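Local coordinates for putative uncharacterized protein (Mycobacterium avium, PDB 2Z6V) that is a sulfotransferase (STF9) that probably transfers a sulfuryl group from PAPS to an acceptor, although its physiological role is not established, at residues 25-28 / 32-35; 74-79 / 291-296; 84-89 / 141-146; 274-279 / 401-406. All blocks are in the same frame, centred on the assembly; numbering follows the deposited sequence.

Contact 1: residues 25-28 / 32-35; sequences DNIT and DVFK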
loop_
_atom_site.group_PDB
_atom_site.type_symbol
_atom_site.label_atom_id
_atom_site.label_comp_id
_atom_site.label_asym_id
_atom_site.label_seq_id
_atom_site.Cartn_x
_atom_site.Cartn_y
_atom_site.Cartn_z
ATOM N N ASP A 25 -25.701 -8.226 -10.197
ATOM C CA ASP A 25 -26.606 -9.356 -10.049
ATOM C C ASP A 25 -26.179 -10.455 -11.007
ATOM O O ASP A 25 -26.244 -11.640 -10.684
ATOM C CB ASP A 25 -28.041 -8.925 -10.361
ATOM C CG ASP A 25 -28.525 -7.803 -9.454
ATOM O OD1 ASP A 25 -28.732 -8.051 -8.245
ATOM O OD2 ASP A 25 -28.692 -6.667 -9.951
ATOM N N ASN A 26 -25.721 -10.042 -12.185
ATOM C CA ASN A 26 -25.293 -10.968 -13.226
ATOM C C ASN A 26 -23.773 -11.124 -13.305
ATOM O O ASN A 26 -23.237 -11.513 -14.345
ATOM C CB ASN A 26 -25.829 -10.491 -14.579
ATOM C CG ASN A 26 -27.331 -10.226 -14.557
ATOM O OD1 ASN A 26 -27.892 -9.676 -15.510
ATOM N ND2 ASN A 26 -27.988 -10.620 -13.466
ATOM N N ILE A 27 -23.079 -10.811 -12.215
ATOM C CA ILE A 27 -21.626 -10.940 -12.189
ATOM C C ILE A 27 -21.232 -12.274 -11.567
ATOM O O ILE A 27 -21.227 -12.434 -10.345
ATOM C CB ILE A 27 -20.971 -9.788 -11.399
ATOM C CG1 ILE A 27 -21.126 -8.482 -12.181
ATOM C CG2 ILE A 27 -19.497 -10.104 -11.136
ATOM C CD1 ILE A 27 -20.433 -7.303 -11.552
ATOM N N THR A 28 -20.896 -13.229 -12.424
ATOM C CA THR A 28 -20.526 -14.556 -11.966
ATOM C C THR A 28 -19.050 -14.889 -12.219
ATOM O O THR A 28 -18.468 -15.708 -11.504
ATOM C CB THR A 28 -21.456 -15.624 -12.624
ATOM O OG1 THR A 28 -21.003 -16.941 -12.293
ATOM C CG2 THR A 28 -21.491 -15.454 -14.136
ATOM N N ASP A 32 -17.089 -11.103 -16.583
ATOM C CA ASP A 32 -18.273 -10.262 -16.434
ATOM C C ASP A 32 -17.835 -8.934 -15.844
ATOM O O ASP A 32 -18.315 -7.871 -16.244
ATOM C CB ASP A 32 -19.301 -10.909 -15.502
ATOM C CG ASP A 32 -19.931 -12.161 -16.094
ATOM O OD1 ASP A 32 -20.287 -12.149 -17.298
ATOM O OD2 ASP A 32 -20.082 -13.150 -15.344
ATOM N N VAL A 33 -16.923 -9.007 -14.879
ATOM C CA VAL A 33 -16.385 -7.820 -14.236
ATOM C C VAL A 33 -15.689 -7.002 -15.325
ATOM O O VAL A 33 -15.815 -5.779 -15.386
ATOM C CB VAL A 33 -15.365 -8.210 -13.137
ATOM C CG1 VAL A 33 -14.655 -6.975 -12.599
ATOM C CG2 VAL A 33 -16.079 -8.929 -12.012
ATOM N N PHE A 34 -14.966 -7.694 -16.199
ATOM C CA PHE A 34 -14.270 -7.025 -17.277
ATOM C C PHE A 34 -15.258 -6.280 -18.166
ATOM O O PHE A 34 -15.030 -5.117 -18.511
ATOM C CB PHE A 34 -13.485 -8.024 -18.122
ATOM C CG PHE A 34 -12.686 -7.385 -19.221
ATOM C CD1 PHE A 34 -11.355 -7.050 -19.026
ATOM C CD2 PHE A 34 -13.271 -7.100 -20.451
ATOM C CE1 PHE A 34 -10.613 -6.437 -20.044
ATOM C CE2 PHE A 34 -12.542 -6.487 -21.476
ATOM C CZ PHE A 34 -11.212 -6.155 -21.273
ATOM N N LYS A 35 -16.353 -6.943 -18.540
ATOM C CA LYS A 35 -17.351 -6.312 -19.406
ATOM C C LYS A 35 -17.896 -5.026 -18.805
ATOM O O LYS A 35 -18.054 -4.023 -19.501
ATOM C CB LYS A 35 -18.514 -7.266 -19.689
ATOM C CG LYS A 35 -18.141 -8.482 -20.510
ATOM C CD LYS A 35 -19.387 -9.262 -20.899
ATOM C CE LYS A 35 -19.045 -10.626 -21.495
ATOM N NZ LYS A 35 -18.402 -11.524 -20.485
#

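Contact 2: residues 74-79 / 291-296; sequences QRVLDD and SLVMNT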
loop_
_atom_site.group_PDB
_atom_site.type_symbol
_atom_site.label_atom_id
_atom_site.label_comp_id
_atom_site.label_asym_id
_atom_site.label_seq_id
_atom_site.Cartn_x
_atom_site.Cartn_y
_atom_site.Cartn_z
ATOM N N GLN A 74 -21.434 -6.776 -3.266
ATOM C CA GLN A 74 -21.509 -5.710 -4.255
ATOM C C GLN A 74 -20.352 -4.740 -4.095
ATOM O O GLN A 74 -19.742 -4.324 -5.075
ATOM C CB GLN A 74 -22.833 -4.959 -4.127
ATOM C CG GLN A 74 -24.048 -5.829 -4.397
ATOM C CD GLN A 74 -25.348 -5.069 -4.252
ATOM O OE1 GLN A 74 -25.635 -4.151 -5.025
ATOM N NE2 GLN A 74 -26.141 -5.440 -3.250
ATOM N N ARG A 75 -20.057 -4.379 -2.854
ATOM C CA ARG A 75 -18.963 -3.469 -2.563
ATOM C C ARG A 75 -17.620 -3.985 -3.121
ATOM O O ARG A 75 -16.913 -3.264 -3.832
ATOM C CB ARG A 75 -18.885 -3.274 -1.053
ATOM C CG ARG A 75 -17.569 -2.762 -0.536
ATOM C CD ARG A 75 -17.337 -1.295 -0.802
ATOM N NE ARG A 75 -16.521 -0.771 0.289
ATOM C CZ ARG A 75 -15.654 0.230 0.186
ATOM N NH1 ARG A 75 -15.468 0.845 -0.977
ATOM N NH2 ARG A 75 -14.961 0.606 1.255
ATOM N N VAL A 76 -17.276 -5.232 -2.811
ATOM C CA VAL A 76 -16.033 -5.807 -3.300
ATOM C C VAL A 76 -16.002 -5.866 -4.822
ATOM O O VAL A 76 -14.982 -5.558 -5.440
ATOM C CB VAL A 76 -15.810 -7.229 -2.762
ATOM C CG1 VAL A 76 -14.505 -7.785 -3.307
ATOM C CG2 VAL A 76 -15.782 -7.211 -1.252
ATOM N N LEU A 77 -17.112 -6.270 -5.427
ATOM C CA LEU A 77 -17.182 -6.355 -6.879
ATOM C C LEU A 77 -17.128 -4.963 -7.508
ATOM O O LEU A 77 -16.561 -4.777 -8.588
ATOM C CB LEU A 77 -18.460 -7.082 -7.309
ATOM C CG LEU A 77 -18.474 -8.590 -7.044
ATOM C CD1 LEU A 77 -19.880 -9.142 -7.261
ATOM C CD2 LEU A 77 -17.468 -9.275 -7.966
ATOM N N ASP A 78 -17.712 -3.981 -6.831
ATOM C CA ASP A 78 -17.697 -2.617 -7.340
ATOM C C ASP A 78 -16.265 -2.076 -7.319
ATOM O O ASP A 78 -15.830 -1.395 -8.253
ATOM C CB ASP A 78 -18.603 -1.711 -6.502
ATOM C CG ASP A 78 -18.780 -0.338 -7.128
ATOM O OD1 ASP A 78 -19.211 -0.276 -8.303
ATOM O OD2 ASP A 78 -18.482 0.676 -6.452
ATOM N N ASP A 79 -15.535 -2.384 -6.252
ATOM C CA ASP A 79 -14.156 -1.935 -6.140
ATOM C C ASP A 79 -13.270 -2.625 -7.187
ATOM O O ASP A 79 -12.389 -1.999 -7.780
ATOM C CB ASP A 79 -13.615 -2.206 -4.728
ATOM C CG ASP A 79 -14.191 -1.253 -3.686
ATOM O OD1 ASP A 79 -14.348 -0.054 -3.997
ATOM O OD2 ASP A 79 -14.471 -1.693 -2.551
ATOM N N SER A 291 -15.854 -5.453 8.965
ATOM C CA SER A 291 -17.142 -4.888 9.345
ATOM C C SER A 291 -17.874 -4.209 8.200
ATOM O O SER A 291 -19.089 -4.015 8.273
ATOM C CB SER A 291 -16.974 -3.891 10.497
ATOM O OG SER A 291 -16.308 -2.714 10.081
ATOM N N LEU A 292 -17.149 -3.854 7.144
ATOM C CA LEU A 292 -17.777 -3.190 6.008
ATOM C C LEU A 292 -18.457 -4.128 5.025
ATOM O O LEU A 292 -19.406 -3.730 4.353
ATOM C CB LEU A 292 -16.759 -2.345 5.237
ATOM C CG LEU A 292 -16.192 -1.089 5.908
ATOM C CD1 LEU A 292 -15.237 -0.397 4.944
ATOM C CD2 LEU A 292 -17.322 -0.141 6.309
ATOM N N VAL A 293 -17.990 -5.370 4.934
ATOM C CA VAL A 293 -18.576 -6.296 3.968
ATOM C C VAL A 293 -18.864 -7.709 4.462
ATOM O O VAL A 293 -19.372 -8.530 3.700
ATOM C CB VAL A 293 -17.671 -6.410 2.711
ATOM C CG1 VAL A 293 -17.317 -5.018 2.197
ATOM C CG2 VAL A 293 -16.407 -7.197 3.035
ATOM N N MET A 294 -18.548 -7.995 5.722
ATOM C CA MET A 294 -18.770 -9.336 6.268
ATOM C C MET A 294 -19.683 -9.400 7.485
ATOM O O MET A 294 -19.842 -8.421 8.220
ATOM C CB MET A 294 -17.440 -9.977 6.678
ATOM C CG MET A 294 -16.454 -10.227 5.565
ATOM S SD MET A 294 -14.883 -10.797 6.261
ATOM C CE MET A 294 -13.790 -9.522 5.701
ATOM N N ASN A 295 -20.265 -10.580 7.688
ATOM C CA ASN A 295 -21.111 -10.856 8.844
ATOM C C ASN A 295 -20.102 -11.230 9.926
ATOM O O ASN A 295 -19.771 -12.402 10.097
ATOM C CB ASN A 295 -22.036 -12.048 8.565
ATOM C CG ASN A 295 -23.295 -11.653 7.806
ATOM O OD1 ASN A 295 -24.124 -10.891 8.314
ATOM N ND2 ASN A 295 -23.447 -12.173 6.590
ATOM N N THR A 296 -19.606 -10.227 10.643
ATOM C CA THR A 296 -18.597 -10.442 11.672
ATOM C C THR A 296 -18.819 -11.556 12.691
ATOM O O THR A 296 -17.846 -12.077 13.244
ATOM C CB THR A 296 -18.303 -9.137 12.437
ATOM O OG1 THR A 296 -19.530 -8.551 12.876
ATOM C CG2 THR A 296 -17.567 -8.155 11.542
#

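Contact 3: residues 84-89 / 141-146; sequences LGRRLQ and VHPIPP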
loop_
_atom_site.group_PDB
_atom_site.type_symbol
_atom_site.label_atom_id
_atom_site.label_comp_id
_atom_site.label_asym_id
_atom_site.label_seq_id
_atom_site.Cartn_x
_atom_site.Cartn_y
_atom_site.Cartn_z
ATOM N N LEU A 84 -10.125 -2.503 -12.117
ATOM C CA LEU A 84 -9.871 -3.020 -13.455
ATOM C C LEU A 84 -10.086 -1.931 -14.500
ATOM O O LEU A 84 -9.412 -1.915 -15.535
ATOM C CB LEU A 84 -10.784 -4.220 -13.747
ATOM C CG LEU A 84 -10.553 -4.922 -15.089
ATOM C CD1 LEU A 84 -9.106 -5.388 -15.177
ATOM C CD2 LEU A 84 -11.510 -6.100 -15.228
ATOM N N GLY A 85 -11.015 -1.020 -14.227
ATOM C CA GLY A 85 -11.276 0.068 -15.154
ATOM C C GLY A 85 -10.050 0.957 -15.294
ATOM O O GLY A 85 -9.757 1.456 -16.387
ATOM N N ARG A 86 -9.334 1.163 -14.186
ATOM C CA ARG A 86 -8.120 1.976 -14.197
ATOM C C ARG A 86 -7.093 1.314 -15.098
ATOM O O ARG A 86 -6.407 1.974 -15.885
ATOM C CB ARG A 86 -7.550 2.100 -12.787
ATOM C CG ARG A 86 -8.282 3.097 -11.938
ATOM C CD ARG A 86 -8.251 2.705 -10.487
ATOM N NE ARG A 86 -9.387 3.317 -9.824
ATOM C CZ ARG A 86 -9.955 2.845 -8.727
ATOM N NH1 ARG A 86 -9.489 1.740 -8.154
ATOM N NH2 ARG A 86 -11.005 3.473 -8.217
ATOM N N ARG A 87 -6.995 -0.004 -14.962
ATOM C CA ARG A 87 -6.076 -0.807 -15.753
ATOM C C ARG A 87 -6.387 -0.557 -17.227
ATOM O O ARG A 87 -5.486 -0.372 -18.030
ATOM C CB ARG A 87 -6.266 -2.284 -15.393
ATOM C CG ARG A 87 -5.383 -3.265 -16.137
ATOM C CD ARG A 87 -3.939 -3.106 -15.774
ATOM N NE ARG A 87 -3.139 -4.178 -16.359
ATOM C CZ ARG A 87 -2.980 -5.383 -15.820
ATOM N NH1 ARG A 87 -3.568 -5.689 -14.665
ATOM N NH2 ARG A 87 -2.218 -6.282 -16.431
ATOM N N LEU A 88 -7.673 -0.534 -17.567
ATOM C CA LEU A 88 -8.106 -0.291 -18.941
ATOM C C LEU A 88 -7.753 1.117 -19.394
ATOM O O LEU A 88 -7.319 1.324 -20.529
ATOM C CB LEU A 88 -9.619 -0.492 -19.070
ATOM C CG LEU A 88 -10.103 -1.939 -18.967
ATOM C CD1 LEU A 88 -11.618 -1.990 -18.955
ATOM C CD2 LEU A 88 -9.539 -2.729 -20.134
ATOM N N GLN A 89 -7.946 2.083 -18.501
ATOM C CA GLN A 89 -7.651 3.478 -18.808
ATOM C C GLN A 89 -6.162 3.725 -19.043
ATOM O O GLN A 89 -5.787 4.469 -19.948
ATOM C CB GLN A 89 -8.165 4.383 -17.681
ATOM C CG GLN A 89 -9.675 4.395 -17.553
ATOM C CD GLN A 89 -10.179 5.454 -16.588
ATOM O OE1 GLN A 89 -9.889 6.638 -16.740
ATOM N NE2 GLN A 89 -10.947 5.029 -15.593
ATOM N N VAL A 141 -7.135 6.648 -8.246
ATOM C CA VAL A 141 -8.569 6.637 -8.475
ATOM C C VAL A 141 -8.825 7.070 -9.924
ATOM O O VAL A 141 -9.540 6.395 -10.667
ATOM C CB VAL A 141 -9.301 7.602 -7.506
ATOM C CG1 VAL A 141 -10.780 7.731 -7.889
ATOM C CG2 VAL A 141 -9.175 7.081 -6.089
ATOM N N HIS A 142 -8.228 8.188 -10.320
ATOM C CA HIS A 142 -8.378 8.704 -11.682
ATOM C C HIS A 142 -7.011 9.049 -12.277
ATOM O O HIS A 142 -6.674 10.222 -12.429
ATOM C CB HIS A 142 -9.261 9.948 -11.678
ATOM C CG HIS A 142 -10.634 9.705 -11.138
ATOM N ND1 HIS A 142 -11.419 8.649 -11.552
ATOM C CD2 HIS A 142 -11.371 10.390 -10.232
ATOM C CE1 HIS A 142 -12.580 8.696 -10.925
ATOM N NE2 HIS A 142 -12.577 9.742 -10.118
ATOM N N PRO A 143 -6.220 8.027 -12.646
ATOM C CA PRO A 143 -4.881 8.227 -13.219
ATOM C C PRO A 143 -4.782 8.932 -14.572
ATOM O O PRO A 143 -3.887 9.755 -14.777
ATOM C CB PRO A 143 -4.320 6.806 -13.280
ATOM C CG PRO A 143 -5.540 5.991 -13.575
ATOM C CD PRO A 143 -6.568 6.593 -12.627
ATOM N N ILE A 144 -5.702 8.615 -15.476
ATOM C CA ILE A 144 -5.696 9.163 -16.828
ATOM C C ILE A 144 -6.687 10.301 -17.037
ATOM O O ILE A 144 -7.862 10.173 -16.689
ATOM C CB ILE A 144 -6.009 8.028 -17.853
ATOM C CG1 ILE A 144 -4.991 6.899 -17.691
ATOM C CG2 ILE A 144 -6.006 8.566 -19.280
ATOM C CD1 ILE A 144 -3.541 7.356 -17.720
ATOM N N PRO A 145 -6.235 11.428 -17.622
ATOM C CA PRO A 145 -4.882 11.755 -18.111
ATOM C C PRO A 145 -4.031 12.320 -16.967
ATOM O O PRO A 145 -4.558 12.949 -16.058
ATOM C CB PRO A 145 -5.134 12.813 -19.197
ATOM C CG PRO A 145 -6.634 12.794 -19.423
ATOM C CD PRO A 145 -7.194 12.444 -18.074
ATOM N N PRO A 146 -2.702 12.132 -17.017
ATOM C CA PRO A 146 -1.842 12.645 -15.938
ATOM C C PRO A 146 -1.799 14.170 -15.857
ATOM O O PRO A 146 -1.979 14.866 -16.863
ATOM C CB PRO A 146 -0.485 12.023 -16.258
ATOM C CG PRO A 146 -0.487 12.029 -17.770
ATOM C CD PRO A 146 -1.899 11.587 -18.129
HETATM O O HOH W 1 -8.495 8.367 -14.913
HETATM O O HOH W 2 -11.321 6.392 -13.114
#

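Contact 4: residues 274-279 / 401-406; sequences DPYKAT and EYLDTF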
loop_
_atom_site.group_PDB
_atom_site.type_symbol
_atom_site.label_atom_id
_atom_site.label_comp_id
_atom_site.label_asym_id
_atom_site.label_seq_id
_atom_site.Cartn_x
_atom_site.Cartn_y
_atom_site.Cartn_z
ATOM N N ASP A 274 8.587 -2.487 16.699
ATOM C CA ASP A 274 8.304 -3.635 17.557
ATOM C C ASP A 274 7.410 -4.588 16.754
ATOM O O ASP A 274 6.276 -4.248 16.423
ATOM C CB ASP A 274 7.564 -3.141 18.803
ATOM C CG ASP A 274 7.329 -4.231 19.821
ATOM O OD1 ASP A 274 7.000 -5.372 19.421
ATOM O OD2 ASP A 274 7.461 -3.929 21.030
ATOM N N PRO A 275 7.910 -5.790 16.426
ATOM C CA PRO A 275 7.131 -6.770 15.652
ATOM C C PRO A 275 5.876 -7.307 16.344
ATOM O O PRO A 275 4.881 -7.612 15.682
ATOM C CB PRO A 275 8.148 -7.872 15.372
ATOM C CG PRO A 275 9.012 -7.829 16.603
ATOM C CD PRO A 275 9.223 -6.341 16.803
ATOM N N TYR A 276 5.930 -7.434 17.669
ATOM C CA TYR A 276 4.789 -7.934 18.431
ATOM C C TYR A 276 3.671 -6.895 18.363
ATOM O O TYR A 276 2.500 -7.233 18.165
ATOM C CB TYR A 276 5.195 -8.180 19.888
ATOM C CG TYR A 276 6.415 -9.066 20.037
ATOM C CD1 TYR A 276 6.446 -10.340 19.478
ATOM C CD2 TYR A 276 7.542 -8.627 20.738
ATOM C CE1 TYR A 276 7.563 -11.160 19.612
ATOM C CE2 TYR A 276 8.668 -9.440 20.878
ATOM C CZ TYR A 276 8.668 -10.704 20.315
ATOM O OH TYR A 276 9.755 -11.529 20.466
ATOM N N LYS A 277 4.048 -5.628 18.514
ATOM C CA LYS A 277 3.100 -4.529 18.465
ATOM C C LYS A 277 2.467 -4.487 17.073
ATOM O O LYS A 277 1.243 -4.512 16.925
ATOM C CB LYS A 277 3.831 -3.217 18.741
ATOM C CG LYS A 277 3.025 -2.159 19.480
ATOM C CD LYS A 277 1.841 -1.654 18.685
ATOM C CE LYS A 277 1.129 -0.527 19.430
ATOM N NZ LYS A 277 -0.042 0.001 18.667
ATOM N N ALA A 278 3.312 -4.439 16.051
ATOM C CA ALA A 278 2.842 -4.382 14.680
ATOM C C ALA A 278 1.893 -5.523 14.326
ATOM O O ALA A 278 0.969 -5.336 13.542
ATOM C CB ALA A 278 4.028 -4.377 13.728
ATOM N N THR A 279 2.113 -6.697 14.905
ATOM C CA THR A 279 1.269 -7.854 14.619
ATOM C C THR A 279 -0.148 -7.687 15.152
ATOM O O THR A 279 -1.126 -7.974 14.459
ATOM C CB THR A 279 1.883 -9.137 15.208
ATOM O OG1 THR A 279 3.106 -9.434 14.522
ATOM C CG2 THR A 279 0.924 -10.314 15.062
ATOM N N GLU A 401 15.184 -14.051 14.430
ATOM C CA GLU A 401 16.284 -13.549 13.613
ATOM C C GLU A 401 16.146 -12.045 13.453
ATOM O O GLU A 401 17.068 -11.291 13.740
ATOM C CB GLU A 401 16.267 -14.198 12.227
ATOM C CG GLU A 401 17.537 -13.953 11.421
ATOM C CD GLU A 401 17.345 -14.153 9.925
ATOM O OE1 GLU A 401 16.587 -15.066 9.524
ATOM O OE2 GLU A 401 17.971 -13.398 9.146
ATOM N N TYR A 402 14.974 -11.627 12.992
ATOM C CA TYR A 402 14.665 -10.222 12.779
ATOM C C TYR A 402 15.092 -9.332 13.946
ATOM O O TYR A 402 15.787 -8.332 13.755
ATOM C CB TYR A 402 13.161 -10.069 12.542
ATOM C CG TYR A 402 12.724 -8.655 12.241
ATOM C CD1 TYR A 402 13.169 -8.004 11.094
ATOM C CD2 TYR A 402 11.856 -7.973 13.095
ATOM C CE1 TYR A 402 12.761 -6.712 10.800
ATOM C CE2 TYR A 402 11.442 -6.678 12.808
ATOM C CZ TYR A 402 11.899 -6.055 11.658
ATOM O OH TYR A 402 11.501 -4.776 11.347
ATOM N N LEU A 403 14.663 -9.684 15.154
ATOM C CA LEU A 403 15.006 -8.892 16.330
ATOM C C LEU A 403 16.483 -9.015 16.643
ATOM O O LEU A 403 17.076 -8.128 17.258
ATOM C CB LEU A 403 14.181 -9.333 17.545
ATOM C CG LEU A 403 12.702 -8.941 17.519
ATOM C CD1 LEU A 403 11.965 -9.613 18.658
ATOM C CD2 LEU A 403 12.580 -7.428 17.614
ATOM N N ASP A 404 17.082 -10.115 16.203
ATOM C CA ASP A 404 18.490 -10.342 16.454
ATOM C C ASP A 404 19.396 -9.552 15.517
ATOM O O ASP A 404 20.481 -9.118 15.910
ATOM C CB ASP A 404 18.814 -11.826 16.337
ATOM C CG ASP A 404 20.251 -12.121 16.669
ATOM O OD1 ASP A 404 20.651 -11.855 17.824
ATOM O OD2 ASP A 404 20.981 -12.604 15.776
ATOM N N THR A 405 18.960 -9.359 14.279
ATOM C CA THR A 405 19.779 -8.622 13.334
ATOM C C THR A 405 19.548 -7.110 13.373
ATOM O O THR A 405 20.438 -6.337 13.027
ATOM C CB THR A 405 19.582 -9.160 11.889
ATOM O OG1 THR A 405 19.250 -8.082 11.007
ATOM C CG2 THR A 405 18.500 -10.205 11.848
ATOM N N PHE A 406 18.366 -6.690 13.811
ATOM C CA PHE A 406 18.037 -5.268 13.882
ATOM C C PHE A 406 17.763 -4.822 15.315
ATOM O O PHE A 406 16.999 -5.454 16.037
ATOM C CB PHE A 406 16.824 -4.967 13.002
ATOM C CG PHE A 406 17.065 -5.209 11.543
ATOM C CD1 PHE A 406 17.987 -4.442 10.844
ATOM C CD2 PHE A 406 16.370 -6.207 10.865
ATOM C CE1 PHE A 406 18.220 -4.662 9.489
ATOM C CE2 PHE A 406 16.594 -6.438 9.504
ATOM C CZ PHE A 406 17.521 -5.663 8.815
#

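Contact 1: residues 25-28 / 32-35
I27 lays its CG2 methyl across V33, where CG2 to CG2 is 3.7 Å, and this small apolar overlap sits next to a polar grip at the start of helix 30-41. I27 reaches V33 because its CG2 stands anti to the backbone N, which puts CG1 (chi1 -70°) beside that N instead. The grip belongs to D32. Its carboxylate leans back over the incoming loop and D32 OD2 accepts the backbone N-H of T28, T28 N to D32 OD2 being 3.0 Å with an N-H...O angle of 153°. The amide comes in on the anti side of the oxygen, 29° out of the carboxylate plane, and the same OD2 also takes the amide of T29, so one oxygen collects two successive backbone donors. T28 CG2 lies beside OD2 as well, with the threonine hydroxyl directed elsewhere. The other oxygen, D32 OD1, lies 3.8 Å from K35 NZ one helical turn on, a long salt bridge that adds charge balance more than a firm hold. On its inner side, I27 rests on L77 of helix 70-96, while V33 meets L55 and V59 of helix 50-64 and T81 of helix 70-96; both residues are buried, whereas T28 lies at the exposed rim. An acid near the N-terminal end of a helix, holding two amides and lying close to a lysine, is probably stabilised as the anion, and its hold ties the approach of the N-terminal loop to the first turn of the helix.

Contact 2: residues 74-79 / 291-296
L292 CD1 meets the guanidinium of R75 at its edge, in plane, with CD1 3.8 Å from NH2. D79 lies well off that plane: its OD2 is 3.1 Å from R75 NH1, a pairing of charges within helix 70-96 in which no N-H is directed at the oxygen. In this sulfotransferase fold, a parallel sheet wrapped in helices, the contact brings the long helix 70-96 up to the C-terminal part of the short helix 287-293. Most of the touching is done by the aliphatic part of the arginine. With R75 CG anti to the backbone N, chi1 (160°) lays CB and CG along V293, and the bends at chi2 and chi3 then turn the guanidinium to L292. V293 CG1 is 3.6 Å from R75 CG, and the two side chains cross at about a right angle. F68, in the loop just before helix 70-96, also leans on V293, and backbone hydrogen bonds join V293 to T69 and N295 to V67, so the same loop is held at several points. L292 touches M177 as well. The interface is therefore amphipathic, with a partly exposed arginine head at one end and a buried pair of valines at the other. V76, which also packs on I58 and V62 of helix 50-64, closes the buried end, its CG2 lying 4.3 Å from CG2 of V293.

Contact 3: residues 84-89 / 141-146
R86 reaches from helix 70-96 across to V141 and gives its NE-H to the carbonyl there, R86 NE to V141 O measuring 3.2 Å with an N-H...O angle of 149°. The bond is side-on: the C=O...N angle is only 110° and the donor is tilted from the carbonyl plane. A bend at chi2, 149° and so off the usual staggered value, carries the guanidinium over to V141, while CG of R86 passes P143 CD at 4.0 Å, the two side chains crossing at about a right angle. Q89 takes another course. Its CG lies beside the backbone N and the chain runs extended from there, placing the amide between two waters. Q89 OE1 accepts from water 1 at 2.9 Å, and that water also donates to I144 O; Q89 NE2 donates to water 2 at 2.9 Å, which is hydrogen-bonded at 2.7 Å to H142 ND1, at the edge of its ring. Each end of the amide has its own water, which probably helps hold it in this rotation. V141 CG1 sits over one face of the same imidazole. I144 turns CG1 toward the helix, 3.4 Å from Q89 O. Past I144 a cis peptide leads into P145. The loop, between strand 132-134 and helix 156-166, packs P143 on Y233 and I144 on V236 of helix 224-238, and the same two on V90 and Y93 of helix 70-96 in turn, so it bridges the two helices.

Contact 4: residues 274-279 / 401-406
Helices 275-279 and 401-405 run at 133° to each other with their axes 12.6 Å apart, and P275 and L403 bring the backbones nearest, CA to CA 8.2 Å. This is the strand-loop-helix turn of the α/β sulfotransferase fold, where strand 267-272 gives way to helix 275-285, covered here by the end of helix 392-405. L403 fits into the corner made by two neighbouring residues. With CG beside the backbone N (chi1 -72°), its two methyls part: CD2 rests on the proline ring, 3.6 Å from P275 CD, and CD1 reaches the tyrosine, 3.8 Å from Y276 CZ. Farther round the same proline ring, Y402 CE2 comes 4.3 Å from P275 CB, while the Y402 hydroxyl is hydrogen-bonded to ND1 of H272. The helix start is capped by D274, whose OD1 takes K277 N at 3.1 Å, from above the carboxylate plane, and Y276 N more weakly; D274 OD2 is hydrogen-bonded to Y383 OH and to E411 N, the latter bringing in the C-terminal tail. One turn further on, T279 OG1 donates to P275 O at 2.8 Å, reaching it from the opposite face of the carbonyl plane to T279 N.

In the fold
From the N terminus, contact 1 closes a short span, with three residues between its segments, fixing the opening loop to helix 30-41, and is complete before contact 2 begins on helix 70-96. Contact 2 then spans more than 200 residues to helix 287-293. Contact 3 falls wholly within that span, joining helix 70-96 further along to the loop between strand 132-134 and helix 156-166. Contact 1 touches both: I27 and V33 pack on L77, and F34 on L84 and L88. Contact 4 joins helix 275-285, immediately before helix 287-293, to helix 392-405, so it crosses contact 2. It lies about 43 Å, centre to centre, from contact 1, across the chain's centre.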